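Local structure of mandelate racemase/muconate lactonizing enzyme family protein (Roseovarius sp. TM1035, 3T9P) at residues Phe166-Gly171 / Ile200-Asp205; Leu221-Gly226 / Ala247-Asp252; Asp240-Val245 / Arg271-Ile276. The protein probably works as an isomerase or related enzyme of the mandelate racemase/muconate lactonizing enzyme family, within the enolase superfamily, although its substrate is not established. All blocks are in the same frame, centred on the assembly; numbering follows the deposited sequence.

Interaction 1: Phe166-Gly171 / Ile200-Asp205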
ATOM      1  N   PHE A 166      24.735  18.059  -7.382  1.00 13.16           N
ATOM      2  CA  PHE A 166      24.518  17.936  -5.906  1.00 13.36           C
ATOM      3  C   PHE A 166      23.069  18.182  -5.552  1.00 13.80           C
ATOM      4  O   PHE A 166      22.478  19.088  -6.064  1.00 11.87           O
ATOM      5  CB  PHE A 166      25.365  19.038  -5.184  1.00 14.68           C
ATOM      6  CG  PHE A 166      26.836  18.772  -5.280  1.00 15.34           C
ATOM      7  CD1 PHE A 166      27.527  19.178  -6.421  1.00 19.36           C
ATOM      8  CD2 PHE A 166      27.542  18.106  -4.227  1.00 18.70           C
ATOM      9  CE1 PHE A 166      28.919  18.931  -6.526  1.00 19.85           C
ATOM     10  CE2 PHE A 166      28.952  17.810  -4.323  1.00 20.31           C
ATOM     11  CZ  PHE A 166      29.624  18.202  -5.515  1.00 20.99           C
ATOM     12  N   LYS A 167      22.513  17.401  -4.604  1.00 13.35           N
ATOM     13  CA  LYS A 167      21.162  17.615  -4.130  1.00 12.56           C
ATOM     14  C   LYS A 167      21.212  17.757  -2.594  1.00 12.57           C
ATOM     15  O   LYS A 167      21.884  16.986  -1.946  1.00 13.35           O
ATOM     16  CB  LYS A 167      20.295  16.380  -4.427  1.00  9.71           C
ATOM     17  CG  LYS A 167      18.784  16.681  -3.990  1.00 15.70           C
ATOM     18  CD  LYS A 167      17.893  15.555  -4.624  1.00 15.68           C
ATOM     19  CE  LYS A 167      17.743  14.376  -3.674  1.00 18.51           C
ATOM     20  NZ  LYS A 167      16.841  13.387  -4.371  1.00 20.12           N
ATOM     21  N   TRP A 168      20.504  18.757  -2.105  1.00 14.55           N
ATOM     22  CA  TRP A 168      20.277  18.972  -0.677  1.00 17.43           C
ATOM     23  C   TRP A 168      18.797  19.251  -0.369  1.00 17.13           C
ATOM     24  O   TRP A 168      17.908  19.110  -1.248  1.00 16.45           O
ATOM     25  CB  TRP A 168      21.233  20.134  -0.210  1.00 16.04           C
ATOM     26  CG  TRP A 168      21.087  21.493  -0.754  1.00 16.38           C
ATOM     27  CD1 TRP A 168      20.531  22.576  -0.095  1.00 17.33           C
ATOM     28  CD2 TRP A 168      21.479  21.986  -2.073  1.00 16.53           C
ATOM     29  NE1 TRP A 168      20.662  23.711  -0.874  1.00 19.96           N
ATOM     30  CE2 TRP A 168      21.240  23.364  -2.081  1.00 18.67           C
ATOM     31  CE3 TRP A 168      22.154  21.407  -3.182  1.00 18.25           C
ATOM     32  CZ2 TRP A 168      21.496  24.159  -3.211  1.00 16.84           C
ATOM     33  CZ3 TRP A 168      22.457  22.183  -4.277  1.00 18.79           C
ATOM     34  CH2 TRP A 168      22.188  23.605  -4.253  1.00 15.12           C
ATOM     35  N   ARG A 169      18.523  19.561   0.912  1.00 15.45           N
ATOM     36  CA  ARG A 169      17.138  19.594   1.400  1.00 15.92           C
ATOM     37  C   ARG A 169      16.666  20.962   1.716  1.00 15.87           C
ATOM     38  O   ARG A 169      17.435  21.786   2.252  1.00 17.64           O
ATOM     39  CB  ARG A 169      16.934  18.768   2.676  1.00 13.62           C
ATOM     40  CG  ARG A 169      17.452  17.306   2.571  1.00 17.59           C
ATOM     41  CD  ARG A 169      16.619  16.436   1.664  1.00 17.88           C
ATOM     42  NE  ARG A 169      17.416  15.377   1.059  1.00 19.10           N
ATOM     43  CZ  ARG A 169      16.945  14.402   0.300  1.00 19.94           C
ATOM     44  NH1 ARG A 169      17.807  13.556  -0.282  1.00 14.60           N
ATOM     45  NH2 ARG A 169      15.614  14.270   0.108  1.00 17.68           N
ATOM     46  N   VAL A 170      15.396  21.189   1.401  1.00 15.43           N
ATOM     47  CA  VAL A 170      14.690  22.378   1.842  1.00 16.56           C
ATOM     48  C   VAL A 170      13.419  21.957   2.619  1.00 16.38           C
ATOM     49  O   VAL A 170      13.031  20.785   2.584  1.00 16.08           O
ATOM     50  CB  VAL A 170      14.328  23.343   0.657  1.00 15.11           C
ATOM     51  CG1 VAL A 170      15.582  23.800  -0.034  1.00 16.60           C
ATOM     52  CG2 VAL A 170      13.411  22.572  -0.396  1.00 11.52           C
ATOM     53  N   GLY A 171      12.856  22.934   3.322  1.00 16.86           N
ATOM     54  CA  GLY A 171      11.633  22.772   4.082  1.00 19.08           C
ATOM     55  C   GLY A 171      11.971  21.727   5.164  1.00 20.10           C
ATOM     56  O   GLY A 171      13.130  21.531   5.514  1.00 18.99           O
ATOM     57  N   ILE A 200      28.079  23.702 -12.135  1.00 21.47           N
ATOM     58  CA  ILE A 200      27.625  22.564 -11.250  1.00 20.51           C
ATOM     59  C   ILE A 200      26.109  22.496 -11.343  1.00 21.34           C
ATOM     60  O   ILE A 200      25.516  23.517 -11.181  1.00 21.13           O
ATOM     61  CB  ILE A 200      28.050  22.826  -9.799  1.00 21.26           C
ATOM     62  CG1 ILE A 200      29.588  22.902  -9.752  1.00 21.14           C
ATOM     63  CG2 ILE A 200      27.615  21.689  -8.820  1.00 17.37           C
ATOM     64  CD1 ILE A 200      30.495  21.590  -9.896  1.00 22.84           C
ATOM     65  N   GLU A 201      25.488  21.319 -11.608  1.00 17.10           N
ATOM     66  CA  GLU A 201      24.028  21.205 -11.615  1.00 17.74           C
ATOM     67  C   GLU A 201      23.612  21.066 -10.124  1.00 16.62           C
ATOM     68  O   GLU A 201      24.354  20.440  -9.333  1.00 16.80           O
ATOM     69  CB  GLU A 201      23.594  19.977 -12.446  1.00 16.94           C
ATOM     70  CG  GLU A 201      23.583  20.441 -13.953  1.00 29.49           C
ATOM     71  CD  GLU A 201      23.601  19.335 -14.960  1.00 39.85           C
ATOM     72  OE1 GLU A 201      24.218  18.296 -14.696  1.00 46.88           O
ATOM     73  OE2 GLU A 201      23.019  19.511 -16.044  1.00 47.18           O
ATOM     74  N   LYS A 202      22.439  21.610  -9.812  1.00 15.71           N
ATOM     75  CA  LYS A 202      21.945  21.672  -8.417  1.00 17.97           C
ATOM     76  C   LYS A 202      20.531  21.178  -8.344  1.00 17.10           C
ATOM     77  O   LYS A 202      19.720  21.488  -9.209  1.00 13.95           O
ATOM     78  CB  LYS A 202      22.076  23.129  -7.947  1.00 18.38           C
ATOM     79  CG  LYS A 202      23.647  23.493  -7.902  1.00 18.93           C
ATOM     80  CD  LYS A 202      23.699  25.022  -7.716  1.00 26.92           C
ATOM     81  CE  LYS A 202      24.785  25.701  -8.487  1.00 37.96           C
ATOM     82  NZ  LYS A 202      23.992  26.570  -9.466  1.00 38.32           N
ATOM     83  N   LEU A 203      20.242  20.428  -7.273  1.00 15.21           N
ATOM     84  CA  LEU A 203      18.952  19.802  -7.130  1.00 14.27           C
ATOM     85  C   LEU A 203      18.594  20.068  -5.679  1.00 12.73           C
ATOM     86  O   LEU A 203      19.470  20.122  -4.794  1.00 13.99           O
ATOM     87  CB  LEU A 203      19.092  18.265  -7.296  1.00 12.11           C
ATOM     88  CG  LEU A 203      19.539  17.693  -8.635  1.00 17.08           C
ATOM     89  CD1 LEU A 203      21.068  17.761  -8.845  1.00 16.50           C
ATOM     90  CD2 LEU A 203      19.099  16.215  -8.817  1.00 14.36           C
ATOM     91  N   VAL A 204      17.331  20.211  -5.387  1.00 13.41           N
ATOM     92  CA  VAL A 204      16.839  20.162  -3.998  1.00 15.75           C
ATOM     93  C   VAL A 204      15.563  19.334  -3.860  1.00 16.68           C
ATOM     94  O   VAL A 204      14.910  19.116  -4.829  1.00 16.35           O
ATOM     95  CB  VAL A 204      16.683  21.508  -3.305  1.00 16.25           C
ATOM     96  CG1 VAL A 204      17.938  22.300  -3.340  1.00 13.27           C
ATOM     97  CG2 VAL A 204      15.545  22.202  -3.822  1.00 17.56           C
ATOM     98  N   ASP A 205      15.298  18.850  -2.646  1.00 12.69           N
ATOM     99  CA  ASP A 205      14.132  18.077  -2.362  1.00 14.67           C
ATOM    100  C   ASP A 205      13.402  18.701  -1.203  1.00 15.51           C
ATOM    101  O   ASP A 205      13.973  18.986  -0.176  1.00 13.65           O
ATOM    102  CB  ASP A 205      14.530  16.608  -2.106  1.00 20.00           C
ATOM    103  CG  ASP A 205      13.373  15.645  -2.046  1.00 20.00           C
ATOM    104  OD1 ASP A 205      12.216  15.991  -1.902  1.00 20.00           O
ATOM    105  OD2 ASP A 205      13.696  14.489  -2.146  1.00 20.00           O
TER
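Trp168 carries its CG between its own backbone N and carbonyl carbon (chi1 63°), which lays the indole across Val204; Asp205, on the other face of the sheet, holds CG trans to its N (chi1 -169°) and meets Arg169. Strands 166-169 and 201-205 are neighbours in the enolase-type beta/alpha barrel, the two ends of a beta-alpha-beta crossover through helix 184-196, and run parallel in alternating backbone hydrogen bonds such as Leu203 N to Phe166 O (2.9 Å). Val204 CG1 sits 3.8 Å from the centroid of the five-membered ring of Trp168, a CH-pi contact over the face. Alongside the six-membered ring, pointing the same way, runs Lys202, its CB 3.7 Å from Trp168 CH2. Val192 and Phe154, from two outer helices, also touch the indole. Putting an alanine at Trp168 would probably open a gap between sheet and helices and deprive Val204 CG1 of its aromatic partner. The opposite face sets charged groups beside Leu203: Lys167 NZ binds Tyr137 and Glu231, while Arg169 also grips Ser140 O and Asn207. Asp205 OD1 takes the N-H of Asn207, and its OD2 forms a 3.0 Å salt bridge with Arg169 NH2, the guanidinium and carboxylate planes 35° apart.

Interaction 2: Leu221-Gly226 / Ala247-Asp252; sequences LLQDNG and AALLLD
Leu222 and Leu251 supply the apolar half of this contact, which shows how the last turn of one outer helix of a barrel meets the loop that leaves the next. Leu222 CB lies 3.7 Å from Leu251 CD2, and Leu222 CD1 approaches the same methyl at 4.1 Å, the two side chains meeting at a slant. In Leu251 CG stands between the backbone N and the carbonyl carbon (chi1 46°), and chi2 of 62° directs CD2 to Leu222. The aliphatic part of Gln223 joins in, its CG 3.9 Å from Leu251 CG. Beneath this cluster Phe230, on strand 229-231, is touched by Leu222, Leu249 and Leu251 alike, so these three leucines pack between the helix layer and strand 229-231.

The polar component is the carboxamide of Gln223. Its extended side chain reaches across from the last turn of helix 212-224 and brings the amide beside the backbone of Leu250 and Leu251 and near the side chain of Leu249, just where the chain leaves helix 239-248.

Backbone bonds at the end of 221-226 shape the helix terminus. Gly226, with positive phi, is the C-prime residue of a Schellman motif: its N bonds Gln223 O at 3.0 Å, and Ile227 N reaches back to Leu222 O. One helix finishes beside the exit of the next, and both chains turn inward to adjacent parallel strands, 229-231 and 252-255, the alpha-to-beta connection that recurs around a beta/alpha barrel.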
ATOM      1  N   LEU A 221      13.152  31.404  -5.679  1.00 19.10           N
ATOM      2  CA  LEU A 221      14.485  31.535  -5.082  1.00 19.63           C
ATOM      3  C   LEU A 221      15.461  30.471  -5.604  1.00 19.44           C
ATOM      4  O   LEU A 221      16.673  30.783  -5.847  1.00 19.43           O
ATOM      5  CB  LEU A 221      14.375  31.458  -3.566  1.00 20.62           C
ATOM      6  CG  LEU A 221      13.499  32.561  -2.918  1.00 25.22           C
ATOM      7  CD1 LEU A 221      13.181  32.332  -1.379  1.00 25.17           C
ATOM      8  CD2 LEU A 221      14.074  33.990  -3.167  1.00 32.62           C
ATOM      9  N   LEU A 222      14.945  29.230  -5.834  1.00 16.57           N
ATOM     10  CA  LEU A 222      15.785  28.142  -6.394  1.00 16.20           C
ATOM     11  C   LEU A 222      16.241  28.596  -7.785  1.00 15.53           C
ATOM     12  O   LEU A 222      17.394  28.409  -8.127  1.00 17.87           O
ATOM     13  CB  LEU A 222      15.000  26.801  -6.579  1.00 12.55           C
ATOM     14  CG  LEU A 222      14.425  26.237  -5.235  1.00 15.85           C
ATOM     15  CD1 LEU A 222      13.560  24.985  -5.477  1.00 14.67           C
ATOM     16  CD2 LEU A 222      15.531  25.934  -4.223  1.00 15.74           C
ATOM     17  N   GLN A 223      15.308  29.108  -8.579  1.00 18.17           N
ATOM     18  CA  GLN A 223      15.661  29.572  -9.967  1.00 18.94           C
ATOM     19  C   GLN A 223      16.757  30.703  -9.928  1.00 20.71           C
ATOM     20  O   GLN A 223      17.749  30.720 -10.717  1.00 21.24           O
ATOM     21  CB  GLN A 223      14.386  29.954 -10.691  1.00 17.48           C
ATOM     22  CG  GLN A 223      13.547  28.729 -11.037  1.00 17.20           C
ATOM     23  CD  GLN A 223      12.188  29.030 -11.645  1.00 17.53           C
ATOM     24  OE1 GLN A 223      11.629  30.189 -11.566  1.00 21.34           O
ATOM     25  NE2 GLN A 223      11.590  28.020 -12.234  1.00 15.51           N
ATOM     26  N   ASP A 224      16.612  31.646  -9.000  1.00 21.52           N
ATOM     27  CA  ASP A 224      17.577  32.738  -8.875  1.00 21.78           C
ATOM     28  C   ASP A 224      18.933  32.183  -8.612  1.00 24.19           C
ATOM     29  O   ASP A 224      19.971  32.822  -8.951  1.00 23.99           O
ATOM     30  CB  ASP A 224      17.227  33.580  -7.621  1.00 21.71           C
ATOM     31  CG  ASP A 224      16.048  34.507  -7.860  1.00 27.69           C
ATOM     32  OD1 ASP A 224      15.667  34.759  -9.057  1.00 27.38           O
ATOM     33  OD2 ASP A 224      15.496  34.997  -6.843  1.00 32.54           O
ATOM     34  N   ASN A 225      18.968  31.092  -7.832  1.00 19.91           N
ATOM     35  CA  ASN A 225      20.207  30.424  -7.565  1.00 20.81           C
ATOM     36  C   ASN A 225      20.699  29.306  -8.520  1.00 19.51           C
ATOM     37  O   ASN A 225      21.661  28.576  -8.190  1.00 21.62           O
ATOM     38  CB  ASN A 225      20.111  29.898  -6.117  1.00 20.74           C
ATOM     39  CG  ASN A 225      20.134  31.042  -5.148  1.00 23.86           C
ATOM     40  OD1 ASN A 225      19.085  31.582  -4.752  1.00 27.71           O
ATOM     41  ND2 ASN A 225      21.340  31.520  -4.884  1.00 20.78           N
ATOM     42  N   GLY A 226      20.043  29.167  -9.651  1.00 19.95           N
ATOM     43  CA  GLY A 226      20.471  28.218 -10.716  1.00 21.41           C
ATOM     44  C   GLY A 226      20.130  26.751 -10.419  1.00 20.97           C
ATOM     45  O   GLY A 226      20.816  25.910 -10.904  1.00 20.90           O
ATOM     46  N   ALA A 247       3.466  23.639 -13.258  1.00 21.23           N
ATOM     47  CA  ALA A 247       2.975  24.637 -14.260  1.00 23.04           C
ATOM     48  C   ALA A 247       3.560  26.069 -14.117  1.00 23.29           C
ATOM     49  O   ALA A 247       3.852  26.763 -15.114  1.00 24.94           O
ATOM     50  CB  ALA A 247       1.432  24.649 -14.300  1.00 21.25           C
ATOM     51  N   ALA A 248       3.820  26.493 -12.907  1.00 22.85           N
ATOM     52  CA  ALA A 248       4.334  27.818 -12.648  1.00 23.12           C
ATOM     53  C   ALA A 248       5.868  27.937 -12.700  1.00 22.47           C
ATOM     54  O   ALA A 248       6.390  29.049 -12.891  1.00 23.56           O
ATOM     55  CB  ALA A 248       3.779  28.355 -11.304  1.00 23.76           C
ATOM     56  N   LEU A 249       6.622  26.840 -12.606  1.00 20.62           N
ATOM     57  CA  LEU A 249       8.090  27.008 -12.555  1.00 18.07           C
ATOM     58  C   LEU A 249       8.698  26.576 -13.821  1.00 18.09           C
ATOM     59  O   LEU A 249       8.151  25.687 -14.576  1.00 18.53           O
ATOM     60  CB  LEU A 249       8.719  26.173 -11.393  1.00 14.58           C
ATOM     61  CG  LEU A 249       8.212  26.635 -10.001  1.00 17.60           C
ATOM     62  CD1 LEU A 249       8.920  25.823  -8.849  1.00 17.36           C
ATOM     63  CD2 LEU A 249       8.523  28.129  -9.611  1.00 17.99           C
ATOM     64  N   LEU A 250       9.853  27.170 -14.093  1.00 16.81           N
ATOM     65  CA  LEU A 250      10.544  26.753 -15.260  1.00 18.29           C
ATOM     66  C   LEU A 250      11.440  25.654 -14.927  1.00 18.03           C
ATOM     67  O   LEU A 250      11.885  24.992 -15.853  1.00 19.21           O
ATOM     68  CB  LEU A 250      11.397  27.929 -15.844  1.00 17.46           C
ATOM     69  CG  LEU A 250      10.448  29.004 -16.351  1.00 18.24           C
ATOM     70  CD1 LEU A 250      11.346  30.132 -16.683  1.00 26.96           C
ATOM     71  CD2 LEU A 250       9.720  28.623 -17.551  1.00 18.48           C
ATOM     72  N   LEU A 251      11.867  25.513 -13.641  1.00 18.01           N
ATOM     73  CA  LEU A 251      12.796  24.400 -13.355  1.00 16.85           C
ATOM     74  C   LEU A 251      11.967  23.096 -13.479  1.00 17.31           C
ATOM     75  O   LEU A 251      10.788  23.156 -13.676  1.00 18.99           O
ATOM     76  CB  LEU A 251      13.522  24.554 -11.991  1.00 15.01           C
ATOM     77  CG  LEU A 251      12.597  24.953 -10.840  1.00 15.15           C
ATOM     78  CD1 LEU A 251      11.526  23.889 -10.598  1.00 14.94           C
ATOM     79  CD2 LEU A 251      13.434  25.134  -9.523  1.00 18.29           C
ATOM     80  N   ASP A 252      12.613  21.923 -13.425  1.00 18.21           N
ATOM     81  CA  ASP A 252      11.953  20.585 -13.502  1.00 16.17           C
ATOM     82  C   ASP A 252      11.441  20.223 -12.089  1.00 15.59           C
ATOM     83  O   ASP A 252      12.199  20.253 -11.109  1.00 15.13           O
ATOM     84  CB  ASP A 252      13.002  19.553 -13.971  1.00 15.96           C
ATOM     85  CG  ASP A 252      13.428  19.731 -15.499  1.00 20.71           C
ATOM     86  OD1 ASP A 252      12.564  20.222 -16.308  1.00 19.87           O
ATOM     87  OD2 ASP A 252      14.595  19.350 -15.864  1.00 22.71           O
TER

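Interaction 3: Asp240-Val245 / Arg271-Ile276; sequences DQTAAV and RGAVDI
The carboxylate of Asp240 meets the guanidinium of Arg271 at the edge and near its plane, OD1 facing NH1, with the two flat groups only 26° apart. The pair sits in the outer layer of the beta/alpha barrel, where helix 262-270 ends in a Schellman motif at Gly272, whose positive phi suits glycine. It is a salt bridge, although the modelled separation of Asp240 OD1 and Arg271 NH1, 2.4 Å, is too short to be taken literally. Arg271 brings its head there by a bend at chi2 (-56°), and its NH2 makes a second salt bridge to Asp270 of the second subunit, so Arg271 links this contact to that subunit.

The chain beyond Gly272 runs across helix 239-248 on its way to strand 276-277. Small residues permit a close crossing: Ala243 CA comes within 3.9 Å of Ala273 CA, and Ala243 CB rests 3.5 Å from Arg271 O. Thr242 turns its methyl toward 271-276, CG2 lying 3.4 Å from Ala273 O, a buried carbonyl oxygen that has no hydrogen-bonding partner in the model.

Further along, Arg246 bonds Gly272 O and forms a salt bridge with Asp275. Water completes the seam. One molecule donates both its hydrogens across it, to Ala243 O at 2.8 Å and to Gly272 O at 3.0 Å.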
ATOM      1  N   ASP A 240      -2.548  17.306  -7.814  1.00 20.90           N
ATOM      2  CA  ASP A 240      -2.939  18.613  -8.413  1.00 22.93           C
ATOM      3  C   ASP A 240      -2.119  19.742  -7.820  1.00 22.25           C
ATOM      4  O   ASP A 240      -1.868  20.728  -8.503  1.00 22.28           O
ATOM      5  CB  ASP A 240      -4.415  18.916  -8.171  1.00 23.82           C
ATOM      6  CG  ASP A 240      -5.325  18.118  -9.069  1.00 28.24           C
ATOM      7  OD1 ASP A 240      -4.853  17.551 -10.058  1.00 38.02           O
ATOM      8  OD2 ASP A 240      -6.526  17.999  -8.788  1.00 38.18           O
ATOM      9  N   GLN A 241      -1.703  19.631  -6.576  1.00 19.67           N
ATOM     10  CA  GLN A 241      -0.823  20.615  -6.002  1.00 20.74           C
ATOM     11  C   GLN A 241       0.549  20.621  -6.703  1.00 19.36           C
ATOM     12  O   GLN A 241       1.060  21.641  -7.077  1.00 18.08           O
ATOM     13  CB  GLN A 241      -0.647  20.361  -4.505  1.00 20.37           C
ATOM     14  CG  GLN A 241      -1.873  20.612  -3.669  1.00 20.50           C
ATOM     15  CD  GLN A 241      -1.667  20.404  -2.174  1.00 21.02           C
ATOM     16  OE1 GLN A 241      -0.592  20.451  -1.695  1.00 24.30           O
ATOM     17  NE2 GLN A 241      -2.722  20.191  -1.465  1.00 19.38           N
ATOM     18  N   THR A 242       1.096  19.437  -6.892  1.00 18.26           N
ATOM     19  CA  THR A 242       2.377  19.294  -7.543  1.00 16.89           C
ATOM     20  C   THR A 242       2.271  19.824  -8.985  1.00 18.31           C
ATOM     21  O   THR A 242       3.118  20.504  -9.439  1.00 17.37           O
ATOM     22  CB  THR A 242       2.859  17.832  -7.533  1.00 15.75           C
ATOM     23  OG1 THR A 242       2.774  17.345  -6.224  1.00 15.95           O
ATOM     24  CG2 THR A 242       4.290  17.692  -8.029  1.00 11.14           C
ATOM     25  N   ALA A 243       1.180  19.515  -9.654  1.00 17.12           N
ATOM     26  CA  ALA A 243       0.981  19.958 -11.018  1.00 17.96           C
ATOM     27  C   ALA A 243       0.945  21.482 -11.081  1.00 20.72           C
ATOM     28  O   ALA A 243       1.476  22.048 -11.953  1.00 21.51           O
ATOM     29  CB  ALA A 243      -0.237  19.384 -11.578  1.00 18.83           C
ATOM     30  N   ALA A 244       0.308  22.116 -10.132  1.00 19.18           N
ATOM     31  CA  ALA A 244       0.318  23.608 -10.036  1.00 21.68           C
ATOM     32  C   ALA A 244       1.711  24.204  -9.946  1.00 21.00           C
ATOM     33  O   ALA A 244       2.007  25.238 -10.607  1.00 19.83           O
ATOM     34  CB  ALA A 244      -0.579  24.146  -8.839  1.00 19.58           C
ATOM     35  N   VAL A 245       2.592  23.563  -9.177  1.00 19.40           N
ATOM     36  CA  VAL A 245       3.958  24.004  -9.038  1.00 19.21           C
ATOM     37  C   VAL A 245       4.731  23.799 -10.350  1.00 18.51           C
ATOM     38  O   VAL A 245       5.523  24.689 -10.734  1.00 19.03           O
ATOM     39  CB  VAL A 245       4.713  23.192  -7.864  1.00 19.28           C
ATOM     40  CG1 VAL A 245       6.157  23.610  -7.735  1.00 17.59           C
ATOM     41  CG2 VAL A 245       3.976  23.428  -6.497  1.00 17.68           C
ATOM     42  N   ARG A 271      -2.496  13.874 -14.643  1.00 29.02           N
ATOM     43  CA  ARG A 271      -2.571  15.193 -14.106  1.00 26.58           C
ATOM     44  C   ARG A 271      -1.384  16.088 -14.462  1.00 24.18           C
ATOM     45  O   ARG A 271      -1.381  17.214 -14.101  1.00 24.17           O
ATOM     46  CB  ARG A 271      -2.725  15.138 -12.607  1.00 25.59           C
ATOM     47  CG  ARG A 271      -3.938  14.421 -12.112  1.00 31.38           C
ATOM     48  CD  ARG A 271      -5.248  14.944 -12.649  1.00 37.52           C
ATOM     49  NE  ARG A 271      -6.381  14.346 -11.952  1.00 48.86           N
ATOM     50  CZ  ARG A 271      -6.671  14.603 -10.683  1.00 53.44           C
ATOM     51  NH1 ARG A 271      -5.909  15.427 -10.008  1.00 58.57           N
ATOM     52  NH2 ARG A 271      -7.718  14.070 -10.075  1.00 56.14           N
ATOM     53  N   GLY A 272      -0.390  15.542 -15.145  1.00 24.54           N
ATOM     54  CA  GLY A 272       0.811  16.249 -15.507  1.00 23.06           C
ATOM     55  C   GLY A 272       1.528  16.815 -14.307  1.00 22.42           C
ATOM     56  O   GLY A 272       1.898  17.933 -14.314  1.00 20.86           O
ATOM     57  N   ALA A 273       1.633  16.029 -13.256  1.00 19.53           N
ATOM     58  CA  ALA A 273       2.276  16.454 -12.034  1.00 18.58           C
ATOM     59  C   ALA A 273       3.785  16.779 -12.097  1.00 18.75           C
ATOM     60  O   ALA A 273       4.233  17.667 -11.453  1.00 18.40           O
ATOM     61  CB  ALA A 273       1.977  15.522 -10.897  1.00 17.30           C
ATOM     62  N   VAL A 274       4.529  16.012 -12.860  1.00 18.19           N
ATOM     63  CA  VAL A 274       5.955  16.124 -12.869  1.00 16.06           C
ATOM     64  C   VAL A 274       6.606  16.249 -14.246  1.00 16.64           C
ATOM     65  O   VAL A 274       6.118  15.738 -15.198  1.00 16.13           O
ATOM     66  CB  VAL A 274       6.559  14.925 -12.142  1.00 14.81           C
ATOM     67  CG1 VAL A 274       6.034  14.851 -10.718  1.00 14.58           C
ATOM     68  CG2 VAL A 274       6.224  13.669 -12.865  1.00 15.47           C
ATOM     69  N   ASP A 275       7.732  16.921 -14.293  1.00 15.76           N
ATOM     70  CA  ASP A 275       8.595  16.907 -15.454  1.00 15.23           C
ATOM     71  C   ASP A 275       9.525  15.655 -15.525  1.00 16.48           C
ATOM     72  O   ASP A 275      10.010  15.248 -16.636  1.00 14.18           O
ATOM     73  CB  ASP A 275       9.483  18.098 -15.335  1.00 16.91           C
ATOM     74  CG  ASP A 275       8.725  19.376 -15.443  1.00 19.27           C
ATOM     75  OD1 ASP A 275       8.086  19.581 -16.490  1.00 19.33           O
ATOM     76  OD2 ASP A 275       8.825  20.218 -14.528  1.00 21.35           O
ATOM     77  N   ILE A 276       9.827  15.053 -14.336  1.00 15.14           N
ATOM     78  CA  ILE A 276      10.820  13.943 -14.237  1.00 16.29           C
ATOM     79  C   ILE A 276      10.290  12.894 -13.237  1.00 16.57           C
ATOM     80  O   ILE A 276       9.823  13.286 -12.175  1.00 17.91           O
ATOM     81  CB  ILE A 276      12.156  14.435 -13.688  1.00 16.87           C
ATOM     82  CG1 ILE A 276      12.811  15.494 -14.615  1.00 13.04           C
ATOM     83  CG2 ILE A 276      13.074  13.254 -13.375  1.00 15.53           C
ATOM     84  CD1 ILE A 276      14.009  16.172 -14.093  1.00 19.47           C
TER
HETATM   85  O   HOH W   1      -4.854  15.398  -6.684  1.00 28.27           O
HETATM   86  O   HOH W   2       1.516  20.869 -14.530  1.00 27.75           O

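In the fold
The three contacts run from the barrel wall to its outer layer. Interaction 1 is the most buried and joins two strands, combining regular backbone bonding with a face of Trp168 and Val204 and another where charged groups sit beside Leu203. Interaction 2 sets the end of helix 212-224, through Leu222 and Gln223, against the leucine-rich loop after helix 239-248; the two touch where Val204 CG2 meets Leu222 CD2. Interaction 3 is only partly buried, and its chemistry shifts to a salt bridge, bridging water and alanine contacts, with Arg271 reaching the second subunit. Interactions 2 and 3 share helix 239-248 and touch through Asp252 and Asp275, whereas interactions 1 and 3 do not touch.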